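Local coordinates for protein MucR Phosphodiesterase (PDB 5M1T) that belongs to the EAL-domain phosphodiesterase family and holds two magnesium ions together with a bound C2E molecule in a beta/alpha barrel, at residues Q107-L112 / S147-H152; N237-A242 / G258-Q263; G134-V139 / E174-M179. All blocks are in the same frame, centred on the assembly; numbering follows the deposited sequence.

Overall arrangement
All three contacts lie in one EAL domain, a variant of the beta/alpha barrel in which strand 46-55 runs antiparallel to its neighbour 61-72. Along the chain, contacts 1 and 3 interlock: 107-112, 134-139, 147-152 and 174-179 follow in turn. Both contain parts of the region from helix 135-145 to strand 153-158, their centres are about 16 Å apart, and P150 packs on M179 where they touch. Contact 2 comes later and joins the last two strands of the sheet, its centre about 22 Å from that of contact 1 and 24 Å from that of contact 3. Contact 3 packs two outer helices and contact 1 an outer helix against a turn, while contact 2 belongs to the strands beside the pocket.

Contact 1 (Q107-L112 / S147-H152); sequences QMRLWL and SLEPSH
R109 supplies the polar half of the contact between helix 93-113 and the loop 147-152. Its NH1 is shared by two oxygens: S147 O at 2.7 Å, and E149 OE1, which closes a salt bridge at 3.0 Å. Both bonds are bent, and NH1 meets OE1 from above the carboxylate plane. A long, bent arginine suits this place: its end reaches the loop, with both oxygens near the guanidinium edge, while NH2 makes a second salt bridge to D113.

The apolar half centres on L112 and L148. L112 CD1 presses on L148 CD1 at 3.4 Å, tighter than usual for two methyls, and M108 CG lies 3.8 Å from the same L148 CD1. L148 chi1 of -179° puts CG opposite the backbone N, and chi2 of 63° then helps bring CD1 to the helix.

The forked leucine at 112 also lays its other methyl, CD2, over a face of the H152 ring, a CH-pi contact 3.8 Å from the centroid. H152 ND1 is hydrogen-bonded to N120 OD1, which helps hold the ring's rotation.

S147, with positive phi, is the C-prime residue of the Schellman motif ending helix 135-145; in this beta/alpha barrel an outer helix packs on the turn leading into strand 153-158.

Contact 2 (N237-A242 / G258-Q263); sequences NLKIVA and GCNSLQ
The carbonyl oxygen of I240 is gripped by two successive amides of the neighbouring segment: S261 N donates a nearly straight bond at 3.2 Å, lying in the carbonyl plane, and N260 N adds a weak one at 3.1 Å. N260 also answers from its side chain. Its OD1 accepts the I240 amide at 2.8 Å with a nearly linear N-H...O angle of 173°, so it appears to take the place that a backbone carbonyl would hold if the parallel pairing went on. The first torsion, chi1 -58°, sets CG beside the backbone N and opposite the carbonyl carbon, and from there the short amide reaches across. The aliphatic part of K239 crosses this amide at about a right angle, with K239 CD 3.7 Å from N260 CG; a long lysine suits the exposed start of the strand, where its methylenes pack and its amine can face water.

The parallel pairing begun by S261 N continues further along. A242 N bonds to S261 O at 2.8 Å, and A242 O receives Q263 N at the same length. On one face of the sheet the small S261 leaves room for branched V241, whose CG2 lies 3.3 Å from S261 OG. The other face bears A242 and L262: the small alanine lets L262 CD2 come within 3.8 Å of A242 CB, and both residues rest on L254 of helix 248-257. The compact, fairly apolar thiol of C259 suits the buried place beside A242.

Q263 carries the strand into the pocket. Its NE2 bonds to E65, a magnesium ligand, and to Q51, while OE1 takes K207 NZ, so that it is a second-shell residue of the metal site. Strand 239-243, helix 248-257 and strand 261-263 form a beta-alpha-beta unit, the last of the EAL barrel, whose final strand pairs back with strand 46-55.

Contact 3 (G134-V139 / E174-M179); sequences GLVDSV and EQLSAM
V136 spreads its two methyls over the side chains of Q175, L176 and M179 across the contact. CG1 lies 3.9 Å from M179 SD and 4.0 Å from Q175 NE2, while CG2 meets L176 CD2, also at 4.0 Å. The chi1 of 173° places CG1 opposite the backbone N and CG2 beside it, so the compact, branched valine can fill the gap between partners without bringing a long chain into it. The backbones come nearest here too, the CA atoms of V136 and L176 being 6.6 Å apart.

One turn further on, V139 continues the apolar strip. Its CG1 touches M179 CE at 3.9 Å, and its CG2 faces L176 CD2 a little more loosely. Methionine suits this position because its flexible thioether chain, extended as far as CG-SD and then bent at chi3 (53°), brings SD against V136 and swings CE round to V139. The chain thereby spans two successive residues of the strip.

The segments 135-139 and 174-178 run in nearly the same direction, their axes 10.4 Å apart at closest and inclined by 16°. Their helices are neighbours in the outer helical layer of the beta/alpha barrel, and the chain between them passes through strand 153-158 and the short helix 159-164. Both V139 and L176 also rest on L155 of that strand. Leucine at 176 is long enough to serve both the strand and the neighbouring helix: CD2 turns to the valines, while CD1 approaches L135 CD2 at 4.2 Å.

Toward solvent the packing changes character. Q175 is extended beyond CG and crosses V136 at about a right angle, laying the NE2 end of its amide along the two methyls. V139 also touches L101 of helix 93-113.

Contact 1 (Q107-L112 / S147-H152)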
ATOM      1  N   GLN A 107     -15.210   0.117  20.498  1.00 25.37           N
ATOM      2  CA  GLN A 107     -16.173   1.133  20.843  1.00 26.17           C
ATOM      3  C   GLN A 107     -17.495   1.007  20.083  1.00 26.97           C
ATOM      4  O   GLN A 107     -18.571   1.157  20.678  1.00 26.84           O
ATOM      5  CB  GLN A 107     -15.584   2.511  20.617  1.00 26.22           C
ATOM      6  CG  GLN A 107     -16.390   3.605  21.258  1.00 26.97           C
ATOM      7  CD  GLN A 107     -16.500   3.436  22.776  1.00 27.59           C
ATOM      8  OE1 GLN A 107     -15.496   3.312  23.479  1.00 27.94           O
ATOM      9  NE2 GLN A 107     -17.713   3.418  23.270  1.00 27.70           N
ATOM     10  N   MET A 108     -17.425   0.749  18.779  1.00 26.82           N
ATOM     11  CA  MET A 108     -18.644   0.627  17.990  1.00 28.39           C
ATOM     12  C   MET A 108     -19.479  -0.562  18.485  1.00 29.12           C
ATOM     13  O   MET A 108     -20.702  -0.444  18.675  1.00 29.46           O
ATOM     14  CB  MET A 108     -18.310   0.506  16.500  1.00 29.61           C
ATOM     15  CG  MET A 108     -19.511   0.597  15.554  1.00 30.98           C
ATOM     16  SD  MET A 108     -20.621   2.031  15.719  1.00 32.85           S
ATOM     17  CE  MET A 108     -19.482   3.330  15.541  1.00 31.25           C
ATOM     18  N   ARG A 109     -18.813  -1.710  18.702  1.00 28.53           N
ATOM     19  CA  ARG A 109     -19.460  -2.869  19.282  1.00 28.29           C
ATOM     20  C   ARG A 109     -20.204  -2.504  20.571  1.00 27.74           C
ATOM     21  O   ARG A 109     -21.372  -2.802  20.709  1.00 27.61           O
ATOM     22  CB  ARG A 109     -18.429  -3.957  19.540  1.00 28.49           C
ATOM     23  CG  ARG A 109     -18.976  -5.291  20.037  1.00 29.16           C
ATOM     24  CD  ARG A 109     -19.763  -6.059  18.983  1.00 29.36           C
ATOM     25  NE  ARG A 109     -21.195  -5.840  19.103  1.00 30.20           N
ATOM     26  CZ  ARG A 109     -22.080  -5.945  18.105  1.00 30.89           C
ATOM     27  NH1 ARG A 109     -21.687  -6.239  16.869  1.00 30.96           N
ATOM     28  NH2 ARG A 109     -23.378  -5.731  18.337  1.00 30.69           N
ATOM     29  N   LEU A 110     -19.511  -1.864  21.499  1.00 27.58           N
ATOM     30  CA  LEU A 110     -20.083  -1.432  22.769  1.00 28.43           C
ATOM     31  C   LEU A 110     -21.350  -0.555  22.568  1.00 29.34           C
ATOM     32  O   LEU A 110     -22.421  -0.787  23.162  1.00 29.33           O
ATOM     33  CB  LEU A 110     -19.008  -0.685  23.561  1.00 28.70           C
ATOM     34  CG  LEU A 110     -19.278  -0.239  24.997  1.00 30.21           C
ATOM     35  CD1 LEU A 110     -19.825  -1.384  25.829  1.00 31.66           C
ATOM     36  CD2 LEU A 110     -18.005   0.213  25.692  1.00 29.82           C
ATOM     37  N   TRP A 111     -21.232   0.422  21.682  1.00 29.34           N
ATOM     38  CA  TRP A 111     -22.355   1.261  21.319  1.00 30.24           C
ATOM     39  C   TRP A 111     -23.502   0.504  20.707  1.00 30.72           C
ATOM     40  O   TRP A 111     -24.651   0.816  21.013  1.00 30.44           O
ATOM     41  CB  TRP A 111     -21.929   2.348  20.337  1.00 30.09           C
ATOM     42  CG  TRP A 111     -21.150   3.450  20.975  1.00 30.55           C
ATOM     43  CD1 TRP A 111     -21.250   3.872  22.265  1.00 31.21           C
ATOM     44  CD2 TRP A 111     -20.178   4.299  20.342  1.00 29.83           C
ATOM     45  NE1 TRP A 111     -20.398   4.926  22.478  1.00 31.12           N
ATOM     46  CE2 TRP A 111     -19.726   5.206  21.319  1.00 29.97           C
ATOM     47  CE3 TRP A 111     -19.645   4.372  19.046  1.00 29.80           C
ATOM     48  CZ2 TRP A 111     -18.773   6.189  21.048  1.00 29.88           C
ATOM     49  CZ3 TRP A 111     -18.704   5.342  18.771  1.00 29.79           C
ATOM     50  CH2 TRP A 111     -18.272   6.242  19.776  1.00 29.76           C
ATOM     51  N   LEU A 112     -23.217  -0.419  19.789  1.00 31.02           N
ATOM     52  CA  LEU A 112     -24.284  -1.226  19.187  1.00 31.45           C
ATOM     53  C   LEU A 112     -25.018  -2.045  20.269  1.00 31.62           C
ATOM     54  O   LEU A 112     -26.248  -2.178  20.256  1.00 32.13           O
ATOM     55  CB  LEU A 112     -23.735  -2.159  18.112  1.00 31.33           C
ATOM     56  CG  LEU A 112     -23.347  -1.547  16.776  1.00 31.22           C
ATOM     57  CD1 LEU A 112     -22.551  -2.558  15.971  1.00 31.32           C
ATOM     58  CD2 LEU A 112     -24.564  -1.122  15.996  1.00 32.01           C
ATOM     59  N   SER A 147     -16.450  -8.880  16.932  1.00 29.51           N
ATOM     60  CA  SER A 147     -17.759  -9.306  16.398  1.00 29.69           C
ATOM     61  C   SER A 147     -18.569  -8.132  15.832  1.00 29.51           C
ATOM     62  O   SER A 147     -19.750  -7.926  16.180  1.00 29.79           O
ATOM     63  CB  SER A 147     -18.567 -10.011  17.491  1.00 29.36           C
ATOM     64  OG  SER A 147     -17.748 -10.912  18.178  1.00 28.27           O
ATOM     65  N   LEU A 148     -17.938  -7.376  14.952  1.00 28.78           N
ATOM     66  CA  LEU A 148     -18.532  -6.140  14.451  1.00 29.48           C
ATOM     67  C   LEU A 148     -18.920  -6.289  12.988  1.00 30.01           C
ATOM     68  O   LEU A 148     -18.078  -6.593  12.148  1.00 31.35           O
ATOM     69  CB  LEU A 148     -17.553  -4.971  14.628  1.00 28.54           C
ATOM     70  CG  LEU A 148     -18.100  -3.611  14.148  1.00 28.69           C
ATOM     71  CD1 LEU A 148     -19.328  -3.138  14.933  1.00 28.20           C
ATOM     72  CD2 LEU A 148     -16.993  -2.588  14.193  1.00 28.48           C
ATOM     73  N   GLU A 149     -20.185  -6.084  12.685  1.00 29.98           N
ATOM     74  CA  GLU A 149     -20.646  -6.146  11.310  1.00 31.03           C
ATOM     75  C   GLU A 149     -19.907  -5.115  10.475  1.00 30.17           C
ATOM     76  O   GLU A 149     -19.777  -3.968  10.894  1.00 29.66           O
ATOM     77  CB  GLU A 149     -22.158  -5.891  11.231  1.00 32.27           C
ATOM     78  CG  GLU A 149     -22.959  -6.854  12.086  1.00 33.36           C
ATOM     79  CD  GLU A 149     -23.178  -6.321  13.507  1.00 34.12           C
ATOM     80  OE1 GLU A 149     -22.329  -5.565  14.033  1.00 31.93           O
ATOM     81  OE2 GLU A 149     -24.240  -6.638  14.090  1.00 37.42           O
ATOM     82  N   PRO A 150     -19.434  -5.511   9.287  1.00 30.33           N
ATOM     83  CA  PRO A 150     -18.558  -4.636   8.512  1.00 29.93           C
ATOM     84  C   PRO A 150     -19.233  -3.354   8.056  1.00 29.57           C
ATOM     85  O   PRO A 150     -18.550  -2.382   7.866  1.00 29.25           O
ATOM     86  CB  PRO A 150     -18.172  -5.501   7.321  1.00 30.20           C
ATOM     87  CG  PRO A 150     -18.319  -6.905   7.812  1.00 30.55           C
ATOM     88  CD  PRO A 150     -19.589  -6.811   8.616  1.00 31.38           C
ATOM     89  N   SER A 151     -20.557  -3.354   7.933  1.00 29.61           N
ATOM     90  CA  SER A 151     -21.301  -2.171   7.528  1.00 29.64           C
ATOM     91  C   SER A 151     -21.254  -1.045   8.571  1.00 28.32           C
ATOM     92  O   SER A 151     -21.588   0.086   8.246  1.00 28.23           O
ATOM     93  CB  SER A 151     -22.763  -2.513   7.213  1.00 30.53           C
ATOM     94  OG  SER A 151     -23.384  -3.189   8.312  1.00 32.48           O
ATOM     95  N   HIS A 152     -20.812  -1.334   9.799  1.00 27.05           N
ATOM     96  CA  HIS A 152     -20.724  -0.291  10.826  1.00 25.78           C
ATOM     97  C   HIS A 152     -19.360   0.402  10.899  1.00 24.67           C
ATOM     98  O   HIS A 152     -19.137   1.270  11.753  1.00 23.53           O
ATOM     99  CB  HIS A 152     -21.119  -0.859  12.170  1.00 26.69           C
ATOM    100  CG  HIS A 152     -22.590  -1.113  12.286  1.00 27.42           C
ATOM    101  ND1 HIS A 152     -23.526  -0.108  12.147  1.00 28.09           N
ATOM    102  CD2 HIS A 152     -23.287  -2.250  12.494  1.00 27.92           C
ATOM    103  CE1 HIS A 152     -24.740  -0.616  12.264  1.00 28.26           C
ATOM    104  NE2 HIS A 152     -24.622  -1.912  12.479  1.00 28.73           N
TER

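Contact 2 (N237-A242 / G258-Q263)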
ATOM      1  N   ASN A 237     -24.116   9.350  -7.226  1.00 34.54           N
ATOM      2  CA  ASN A 237     -24.774   8.563  -6.200  1.00 36.24           C
ATOM      3  C   ASN A 237     -23.880   8.336  -4.991  1.00 35.00           C
ATOM      4  O   ASN A 237     -23.679   7.213  -4.543  1.00 35.24           O
ATOM      5  CB  ASN A 237     -25.242   7.217  -6.772  1.00 38.66           C
ATOM      6  CG  ASN A 237     -26.319   6.590  -5.929  1.00 40.60           C
ATOM      7  OD1 ASN A 237     -27.164   7.292  -5.387  1.00 41.62           O
ATOM      8  ND2 ASN A 237     -26.286   5.267  -5.792  1.00 43.40           N
ATOM      9  N   LEU A 238     -23.340   9.425  -4.471  1.00 33.51           N
ATOM     10  CA  LEU A 238     -22.540   9.374  -3.282  1.00 32.45           C
ATOM     11  C   LEU A 238     -23.136  10.348  -2.261  1.00 31.82           C
ATOM     12  O   LEU A 238     -23.504  11.490  -2.608  1.00 33.00           O
ATOM     13  CB  LEU A 238     -21.097   9.758  -3.612  1.00 31.74           C
ATOM     14  CG  LEU A 238     -20.421   8.873  -4.641  1.00 31.50           C
ATOM     15  CD1 LEU A 238     -19.156   9.525  -5.159  1.00 30.87           C
ATOM     16  CD2 LEU A 238     -20.129   7.480  -4.095  1.00 31.62           C
ATOM     17  N   LYS A 239     -23.244   9.899  -1.018  1.00 29.82           N
ATOM     18  CA  LYS A 239     -23.600  10.800   0.051  1.00 30.21           C
ATOM     19  C   LYS A 239     -22.512  11.872   0.176  1.00 28.53           C
ATOM     20  O   LYS A 239     -21.317  11.576   0.025  1.00 28.09           O
ATOM     21  CB  LYS A 239     -23.719  10.047   1.388  1.00 31.69           C
ATOM     22  CG  LYS A 239     -24.808   8.993   1.457  1.00 32.65           C
ATOM     23  CD  LYS A 239     -26.164   9.612   1.190  1.00 35.58           C
ATOM     24  CE  LYS A 239     -27.325   8.757   1.709  1.00 37.48           C
ATOM     25  NZ  LYS A 239     -28.595   9.228   1.050  1.00 39.31           N
ATOM     26  N   ILE A 240     -22.929  13.094   0.488  1.00 26.91           N
ATOM     27  CA  ILE A 240     -21.993  14.184   0.741  1.00 26.51           C
ATOM     28  C   ILE A 240     -21.963  14.617   2.231  1.00 26.29           C
ATOM     29  O   ILE A 240     -23.007  14.876   2.837  1.00 26.10           O
ATOM     30  CB  ILE A 240     -22.357  15.401  -0.126  1.00 26.17           C
ATOM     31  CG1 ILE A 240     -22.292  15.023  -1.593  1.00 26.04           C
ATOM     32  CG2 ILE A 240     -21.414  16.562   0.136  1.00 25.99           C
ATOM     33  CD1 ILE A 240     -20.941  14.490  -2.012  1.00 27.01           C
ATOM     34  N   VAL A 241     -20.764  14.672   2.805  1.00 25.42           N
ATOM     35  CA  VAL A 241     -20.590  15.156   4.154  1.00 24.70           C
ATOM     36  C   VAL A 241     -19.884  16.494   4.081  1.00 24.31           C
ATOM     37  O   VAL A 241     -18.791  16.612   3.461  1.00 24.14           O
ATOM     38  CB  VAL A 241     -19.723  14.192   4.994  1.00 24.31           C
ATOM     39  CG1 VAL A 241     -19.639  14.672   6.437  1.00 24.47           C
ATOM     40  CG2 VAL A 241     -20.267  12.778   4.973  1.00 24.79           C
ATOM     41  N   ALA A 242     -20.463  17.502   4.724  1.00 24.37           N
ATOM     42  CA  ALA A 242     -19.756  18.770   4.861  1.00 25.74           C
ATOM     43  C   ALA A 242     -19.034  18.752   6.184  1.00 26.15           C
ATOM     44  O   ALA A 242     -19.631  18.462   7.212  1.00 27.99           O
ATOM     45  CB  ALA A 242     -20.689  19.954   4.797  1.00 25.98           C
ATOM     46  N   GLY A 258     -28.173  20.846  -0.096  1.00 28.48           N
ATOM     47  CA  GLY A 258     -28.565  19.468  -0.134  1.00 28.77           C
ATOM     48  C   GLY A 258     -27.489  18.529   0.364  1.00 28.72           C
ATOM     49  O   GLY A 258     -27.490  17.389  -0.021  1.00 29.15           O
ATOM     50  N   CYS A 259     -26.588  18.983   1.234  1.00 29.40           N
ATOM     51  CA  CYS A 259     -25.631  18.069   1.862  1.00 30.13           C
ATOM     52  C   CYS A 259     -26.416  17.036   2.672  1.00 29.99           C
ATOM     53  O   CYS A 259     -27.415  17.375   3.284  1.00 30.08           O
ATOM     54  CB  CYS A 259     -24.647  18.810   2.776  1.00 29.94           C
ATOM     55  SG  CYS A 259     -23.482  19.865   1.904  1.00 31.71           S
ATOM     56  N   ASN A 260     -25.958  15.794   2.682  1.00 29.75           N
ATOM     57  CA  ASN A 260     -26.665  14.745   3.391  1.00 30.05           C
ATOM     58  C   ASN A 260     -26.375  14.893   4.871  1.00 29.83           C
ATOM     59  O   ASN A 260     -27.300  14.908   5.691  1.00 30.57           O
ATOM     60  CB  ASN A 260     -26.279  13.366   2.843  1.00 30.42           C
ATOM     61  CG  ASN A 260     -26.567  13.251   1.341  1.00 32.80           C
ATOM     62  OD1 ASN A 260     -25.684  13.452   0.479  1.00 32.18           O
ATOM     63  ND2 ASN A 260     -27.835  12.991   1.016  1.00 34.13           N
ATOM     64  N   SER A 261     -25.101  15.072   5.206  1.00 28.19           N
ATOM     65  CA  SER A 261     -24.688  15.129   6.585  1.00 27.11           C
ATOM     66  C   SER A 261     -23.599  16.165   6.833  1.00 26.77           C
ATOM     67  O   SER A 261     -22.892  16.605   5.906  1.00 25.91           O
ATOM     68  CB  SER A 261     -24.242  13.744   7.059  1.00 26.83           C
ATOM     69  OG  SER A 261     -23.235  13.198   6.230  1.00 26.92           O
ATOM     70  N   LEU A 262     -23.526  16.603   8.090  1.00 26.39           N
ATOM     71  CA  LEU A 262     -22.631  17.670   8.492  1.00 26.12           C
ATOM     72  C   LEU A 262     -21.769  17.199   9.649  1.00 26.08           C
ATOM     73  O   LEU A 262     -22.204  16.389  10.480  1.00 26.83           O
ATOM     74  CB  LEU A 262     -23.410  18.912   8.939  1.00 26.12           C
ATOM     75  CG  LEU A 262     -24.529  19.471   8.045  1.00 26.52           C
ATOM     76  CD1 LEU A 262     -25.114  20.711   8.705  1.00 26.77           C
ATOM     77  CD2 LEU A 262     -24.036  19.843   6.662  1.00 26.50           C
ATOM     78  N   GLN A 263     -20.567  17.756   9.706  1.00 25.59           N
ATOM     79  CA  GLN A 263     -19.639  17.514  10.795  1.00 25.78           C
ATOM     80  C   GLN A 263     -18.942  18.835  11.115  1.00 25.65           C
ATOM     81  O   GLN A 263     -18.575  19.606  10.211  1.00 24.30           O
ATOM     82  CB  GLN A 263     -18.648  16.486  10.330  1.00 26.03           C
ATOM     83  CG  GLN A 263     -17.788  15.923  11.373  1.00 26.70           C
ATOM     84  CD  GLN A 263     -16.900  14.824  10.833  1.00 28.01           C
ATOM     85  OE1 GLN A 263     -17.269  14.104   9.886  1.00 29.14           O
ATOM     86  NE2 GLN A 263     -15.732  14.664  11.456  1.00 27.63           N
TER

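Contact 3 (G134-V139 / E174-M179)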
ATOM      1  N   GLY A 134      -0.880  -5.594   4.262  1.00 22.60           N
ATOM      2  CA  GLY A 134      -1.747  -6.233   5.218  1.00 22.79           C
ATOM      3  C   GLY A 134      -3.032  -5.501   5.558  1.00 22.99           C
ATOM      4  O   GLY A 134      -3.811  -5.994   6.390  1.00 22.50           O
ATOM      5  N   LEU A 135      -3.296  -4.354   4.927  1.00 22.80           N
ATOM      6  CA  LEU A 135      -4.470  -3.556   5.284  1.00 22.80           C
ATOM      7  C   LEU A 135      -5.746  -4.350   5.391  1.00 23.30           C
ATOM      8  O   LEU A 135      -6.417  -4.264   6.408  1.00 23.91           O
ATOM      9  CB  LEU A 135      -4.698  -2.409   4.304  1.00 22.67           C
ATOM     10  CG  LEU A 135      -5.994  -1.606   4.559  1.00 22.15           C
ATOM     11  CD1 LEU A 135      -5.870  -0.784   5.837  1.00 21.92           C
ATOM     12  CD2 LEU A 135      -6.262  -0.700   3.390  1.00 22.18           C
ATOM     13  N   VAL A 136      -6.087  -5.098   4.350  1.00 24.75           N
ATOM     14  CA  VAL A 136      -7.362  -5.840   4.287  1.00 25.95           C
ATOM     15  C   VAL A 136      -7.472  -6.961   5.305  1.00 27.28           C
ATOM     16  O   VAL A 136      -8.547  -7.184   5.854  1.00 27.32           O
ATOM     17  CB  VAL A 136      -7.615  -6.442   2.891  1.00 26.40           C
ATOM     18  CG1 VAL A 136      -8.843  -7.335   2.912  1.00 26.99           C
ATOM     19  CG2 VAL A 136      -7.811  -5.323   1.890  1.00 27.05           C
ATOM     20  N   ASP A 137      -6.375  -7.680   5.536  1.00 28.17           N
ATOM     21  CA  ASP A 137      -6.366  -8.726   6.527  1.00 29.80           C
ATOM     22  C   ASP A 137      -6.580  -8.113   7.894  1.00 29.37           C
ATOM     23  O   ASP A 137      -7.315  -8.661   8.711  1.00 29.80           O
ATOM     24  CB  ASP A 137      -5.049  -9.531   6.495  1.00 31.73           C
ATOM     25  CG  ASP A 137      -4.927 -10.380   5.255  1.00 34.20           C
ATOM     26  OD1 ASP A 137      -5.878 -10.404   4.445  1.00 36.14           O
ATOM     27  OD2 ASP A 137      -3.864 -11.015   5.062  1.00 38.37           O
ATOM     28  N   SER A 138      -5.961  -6.966   8.133  1.00 29.37           N
ATOM     29  CA  SER A 138      -6.056  -6.254   9.426  1.00 29.46           C
ATOM     30  C   SER A 138      -7.471  -5.727   9.690  1.00 28.95           C
ATOM     31  O   SER A 138      -7.944  -5.707  10.833  1.00 28.82           O
ATOM     32  CB  SER A 138      -5.042  -5.101   9.414  1.00 29.94           C
ATOM     33  OG  SER A 138      -5.194  -4.225  10.512  1.00 31.54           O
ATOM     34  N   VAL A 139      -8.161  -5.300   8.635  1.00 28.04           N
ATOM     35  CA  VAL A 139      -9.534  -4.839   8.802  1.00 28.01           C
ATOM     36  C   VAL A 139     -10.402  -6.025   9.132  1.00 27.37           C
ATOM     37  O   VAL A 139     -11.117  -6.011  10.111  1.00 26.51           O
ATOM     38  CB  VAL A 139     -10.043  -4.081   7.559  1.00 27.90           C
ATOM     39  CG1 VAL A 139     -11.551  -3.951   7.559  1.00 27.50           C
ATOM     40  CG2 VAL A 139      -9.366  -2.714   7.504  1.00 27.66           C
ATOM     41  N   GLU A 174     -12.251  -2.327  -3.708  1.00 31.98           N
ATOM     42  CA  GLU A 174     -13.197  -3.374  -4.073  1.00 33.73           C
ATOM     43  C   GLU A 174     -13.205  -4.513  -3.040  1.00 33.16           C
ATOM     44  O   GLU A 174     -14.269  -4.958  -2.626  1.00 33.74           O
ATOM     45  CB  GLU A 174     -12.918  -3.945  -5.482  1.00 36.52           C
ATOM     46  CG  GLU A 174     -13.349  -3.067  -6.664  1.00 39.19           C
ATOM     47  CD  GLU A 174     -14.840  -2.697  -6.678  1.00 42.64           C
ATOM     48  OE1 GLU A 174     -15.614  -3.193  -5.811  1.00 45.86           O
ATOM     49  OE2 GLU A 174     -15.257  -1.878  -7.557  1.00 45.82           O
ATOM     50  N   GLN A 175     -12.030  -4.965  -2.607  1.00 31.67           N
ATOM     51  CA  GLN A 175     -11.975  -5.981  -1.561  1.00 31.87           C
ATOM     52  C   GLN A 175     -12.708  -5.513  -0.300  1.00 30.38           C
ATOM     53  O   GLN A 175     -13.585  -6.204   0.196  1.00 29.82           O
ATOM     54  CB  GLN A 175     -10.540  -6.321  -1.177  1.00 32.60           C
ATOM     55  CG  GLN A 175      -9.782  -7.156  -2.181  1.00 33.65           C
ATOM     56  CD  GLN A 175      -8.346  -7.329  -1.756  1.00 34.00           C
ATOM     57  OE1 GLN A 175      -7.478  -6.546  -2.132  1.00 34.99           O
ATOM     58  NE2 GLN A 175      -8.096  -8.319  -0.920  1.00 34.16           N
ATOM     59  N   LEU A 176     -12.337  -4.331   0.199  1.00 28.78           N
ATOM     60  CA  LEU A 176     -12.950  -3.768   1.391  1.00 27.43           C
ATOM     61  C   LEU A 176     -14.474  -3.633   1.259  1.00 28.00           C
ATOM     62  O   LEU A 176     -15.215  -3.939   2.192  1.00 28.08           O
ATOM     63  CB  LEU A 176     -12.338  -2.417   1.699  1.00 26.41           C
ATOM     64  CG  LEU A 176     -10.871  -2.425   2.109  1.00 26.27           C
ATOM     65  CD1 LEU A 176     -10.309  -1.016   2.149  1.00 26.11           C
ATOM     66  CD2 LEU A 176     -10.685  -3.071   3.463  1.00 25.94           C
ATOM     67  N   SER A 177     -14.941  -3.217   0.089  1.00 28.44           N
ATOM     68  CA  SER A 177     -16.371  -3.007  -0.160  1.00 29.27           C
ATOM     69  C   SER A 177     -17.144  -4.336  -0.252  1.00 30.45           C
ATOM     70  O   SER A 177     -18.283  -4.428   0.168  1.00 30.90           O
ATOM     71  CB  SER A 177     -16.546  -2.214  -1.456  1.00 28.86           C
ATOM     72  OG  SER A 177     -17.895  -2.059  -1.725  1.00 29.61           O
ATOM     73  N   ALA A 178     -16.508  -5.359  -0.807  1.00 31.69           N
ATOM     74  CA  ALA A 178     -17.094  -6.698  -0.884  1.00 32.75           C
ATOM     75  C   ALA A 178     -17.253  -7.309   0.518  1.00 33.39           C
ATOM     76  O   ALA A 178     -18.151  -8.100   0.747  1.00 33.77           O
ATOM     77  CB  ALA A 178     -16.242  -7.609  -1.777  1.00 32.02           C
ATOM     78  N   MET A 179     -16.365  -6.948   1.443  1.00 35.04           N
ATOM     79  CA  MET A 179     -16.481  -7.371   2.852  1.00 35.65           C
ATOM     80  C   MET A 179     -17.624  -6.662   3.556  1.00 33.71           C
ATOM     81  O   MET A 179     -18.035  -7.064   4.628  1.00 32.90           O
ATOM     82  CB  MET A 179     -15.223  -7.025   3.629  1.00 38.33           C
ATOM     83  CG  MET A 179     -13.970  -7.760   3.224  1.00 41.00           C
ATOM     84  SD  MET A 179     -12.575  -7.023   4.098  1.00 45.83           S
ATOM     85  CE  MET A 179     -13.147  -7.097   5.792  1.00 43.19           C
TER